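Local coordinates for SusD superfamily protein (PDB 3NQP) that probably binds glycans at the outer membrane of Bacteroides fragilis for import, at residues A[337-342]-A[355-360]. Sequence-based numbering, arbitrary orientation.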
loop_
_atom_site.group_PDB
_atom_site.type_symbol
_atom_site.label_atom_id
_atom_site.label_comp_id
_atom_site.label_asym_id
_atom_site.label_seq_id
_atom_site.Cartn_x
_atom_site.Cartn_y
_atom_site.Cartn_z
ATOM N N THR A 337 -15.024 6.005 3.844
ATOM C CA THR A 337 -13.883 5.429 4.493
ATOM C C THR A 337 -14.181 5.170 5.965
ATOM O O THR A 337 -13.753 4.141 6.508
ATOM C CB THR A 337 -12.602 6.350 4.336
ATOM O OG1 THR A 337 -12.335 6.609 2.927
ATOM C CG2 THR A 337 -11.387 5.698 5.040
ATOM N N PHE A 338 -14.883 6.112 6.606
ATOM C CA PHE A 338 -15.051 6.132 8.013
ATOM C C PHE A 338 -16.516 6.250 8.462
ATOM O O PHE A 338 -17.353 6.825 7.768
ATOM C CB PHE A 338 -14.377 7.360 8.587
ATOM C CG PHE A 338 -12.883 7.343 8.559
ATOM C CD1 PHE A 338 -12.159 6.533 9.409
ATOM C CD2 PHE A 338 -12.205 8.246 7.770
ATOM C CE1 PHE A 338 -10.766 6.594 9.424
ATOM C CE2 PHE A 338 -10.784 8.269 7.771
ATOM C CZ PHE A 338 -10.112 7.473 8.622
ATOM N N ILE A 339 -16.796 5.712 9.652
ATOM C CA ILE A 339 -17.948 6.123 10.447
ATOM C C ILE A 339 -17.394 6.714 11.732
ATOM O O ILE A 339 -16.400 6.234 12.272
ATOM C CB ILE A 339 -18.965 4.963 10.770
ATOM C CG1 ILE A 339 -20.259 5.537 11.397
ATOM C CG2 ILE A 339 -18.300 3.844 11.634
ATOM C CD1 ILE A 339 -21.454 4.478 11.579
ATOM N N ALA A 340 -18.027 7.779 12.227
ATOM C CA ALA A 340 -17.553 8.440 13.446
ATOM C C ALA A 340 -18.425 8.034 14.644
ATOM O O ALA A 340 -19.643 7.819 14.517
ATOM C CB ALA A 340 -17.587 9.962 13.244
ATOM N N SER A 341 -17.807 7.954 15.816
ATOM C CA SER A 341 -18.548 7.769 17.060
ATOM C C SER A 341 -18.323 9.010 17.913
ATOM O O SER A 341 -17.226 9.594 17.919
ATOM C CB SER A 341 -18.127 6.478 17.788
ATOM O OG SER A 341 -16.745 6.443 18.141
ATOM N N TYR A 342 -19.356 9.390 18.641
ATOM C CA TYR A 342 -19.394 10.654 19.383
ATOM C C TYR A 342 -19.769 10.437 20.864
ATOM O O TYR A 342 -20.584 9.590 21.175
ATOM C CB TYR A 342 -20.449 11.590 18.790
ATOM C CG TYR A 342 -20.171 12.037 17.389
ATOM C CD1 TYR A 342 -20.444 11.213 16.305
ATOM C CD2 TYR A 342 -19.582 13.270 17.138
ATOM C CE1 TYR A 342 -20.161 11.622 15.021
ATOM C CE2 TYR A 342 -19.303 13.673 15.880
ATOM C CZ TYR A 342 -19.588 12.859 14.821
ATOM O OH TYR A 342 -19.290 13.278 13.530
ATOM N N GLY A 355 -14.242 8.705 18.429
ATOM C CA GLY A 355 -13.448 7.758 17.661
ATOM C C GLY A 355 -13.892 7.700 16.208
ATOM O O GLY A 355 -14.881 8.303 15.812
ATOM N N THR A 356 -13.096 7.015 15.411
ATOM C CA THR A 356 -13.406 6.790 14.038
ATOM C C THR A 356 -13.094 5.331 13.768
ATOM O O THR A 356 -12.227 4.762 14.416
ATOM C CB THR A 356 -12.580 7.730 13.110
ATOM O OG1 THR A 356 -11.190 7.445 13.280
ATOM C CG2 THR A 356 -12.875 9.219 13.413
ATOM N N HIS A 357 -13.774 4.761 12.764
ATOM C CA HIS A 357 -13.841 3.334 12.532
ATOM C C HIS A 357 -13.953 3.084 11.013
ATOM O O HIS A 357 -14.726 3.743 10.321
ATOM C CB HIS A 357 -15.068 2.777 13.294
ATOM C CG HIS A 357 -15.201 3.304 14.690
ATOM N ND1 HIS A 357 -14.648 2.667 15.778
ATOM C CD2 HIS A 357 -15.835 4.406 15.181
ATOM C CE1 HIS A 357 -14.907 3.369 16.875
ATOM N NE2 HIS A 357 -15.650 4.414 16.542
ATOM N N VAL A 358 -13.107 2.204 10.474
ATOM C CA VAL A 358 -12.921 2.160 9.039
ATOM C C VAL A 358 -13.861 1.155 8.411
ATOM O O VAL A 358 -13.789 -0.063 8.700
ATOM C CB VAL A 358 -11.424 1.837 8.657
ATOM C CG1 VAL A 358 -11.275 1.744 7.132
ATOM C CG2 VAL A 358 -10.486 2.943 9.234
ATOM N N ARG A 359 -14.745 1.666 7.540
ATOM C CA ARG A 359 -15.684 0.843 6.807
ATOM C C ARG A 359 -15.416 0.837 5.287
ATOM O O ARG A 359 -16.282 0.443 4.500
ATOM C CB ARG A 359 -17.110 1.331 7.086
ATOM C CG ARG A 359 -17.344 2.769 6.707
ATOM C CD ARG A 359 -18.853 3.072 6.678
ATOM N NE ARG A 359 -19.078 4.490 6.899
ATOM C CZ ARG A 359 -20.221 4.984 7.367
ATOM N NH1 ARG A 359 -21.209 4.144 7.625
ATOM N NH2 ARG A 359 -20.365 6.299 7.583
ATOM N N LYS A 360 -14.205 1.243 4.900
ATOM C CA LYS A 360 -13.809 1.391 3.501
ATOM C C LYS A 360 -13.920 0.112 2.707
ATOM O O LYS A 360 -14.319 0.155 1.543
ATOM C CB LYS A 360 -12.353 1.868 3.419
ATOM C CG LYS A 360 -11.909 2.314 2.004
ATOM C CD LYS A 360 -10.553 3.029 2.041
ATOM C CE LYS A 360 -10.031 3.313 0.635
ATOM N NZ LYS A 360 -8.866 4.223 0.667
HETATM O O HOH W 1 -9.800 6.669 1.677
#
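Ile339 and His357 pair near the open end of an antiparallel beta hairpin formed by strands 338-344 and 351-358. Ile339 N donates to His357 O at 2.9 Å, nearly straight, and the return bond from His357 N to Ile339 O is weak. Ser341 and Gly355 form the next hydrogen-bonded pair. Past the strand end, Arg359 N still bonds Thr337 O.

Side chains add polar bonds. A chi1 of 60° sets Ser341 OG between the backbone N and the carbonyl carbon, where it bonds His357 NE2 at 2.8 Å, in the imidazole plane, and weakly Gly355 N. His357 ND1 bonds Thr284 O. Arg359 NE and NH2 both reach Phe338 O through weak bonds, while NH2 also pairs with Glu335. Ile339 CB lies over the centre of the guanidinium, 3.6 Å above its plane. A water bridges Thr337 OG1, also bonded to Arg333 O, and Lys360 NZ, which bonds Ile447 O and forms a salt bridge with Glu449.

On the face of Phe338, Thr356 and Val358, Phe338 CE1 touches Val358 CG2 at 3.7 Å. On the other, Ile339 CG2 meets His357 CB.

Thr284 O can only accept, so ND1 probably carries a proton, and its two bonds probably fix the buried ring's rotation.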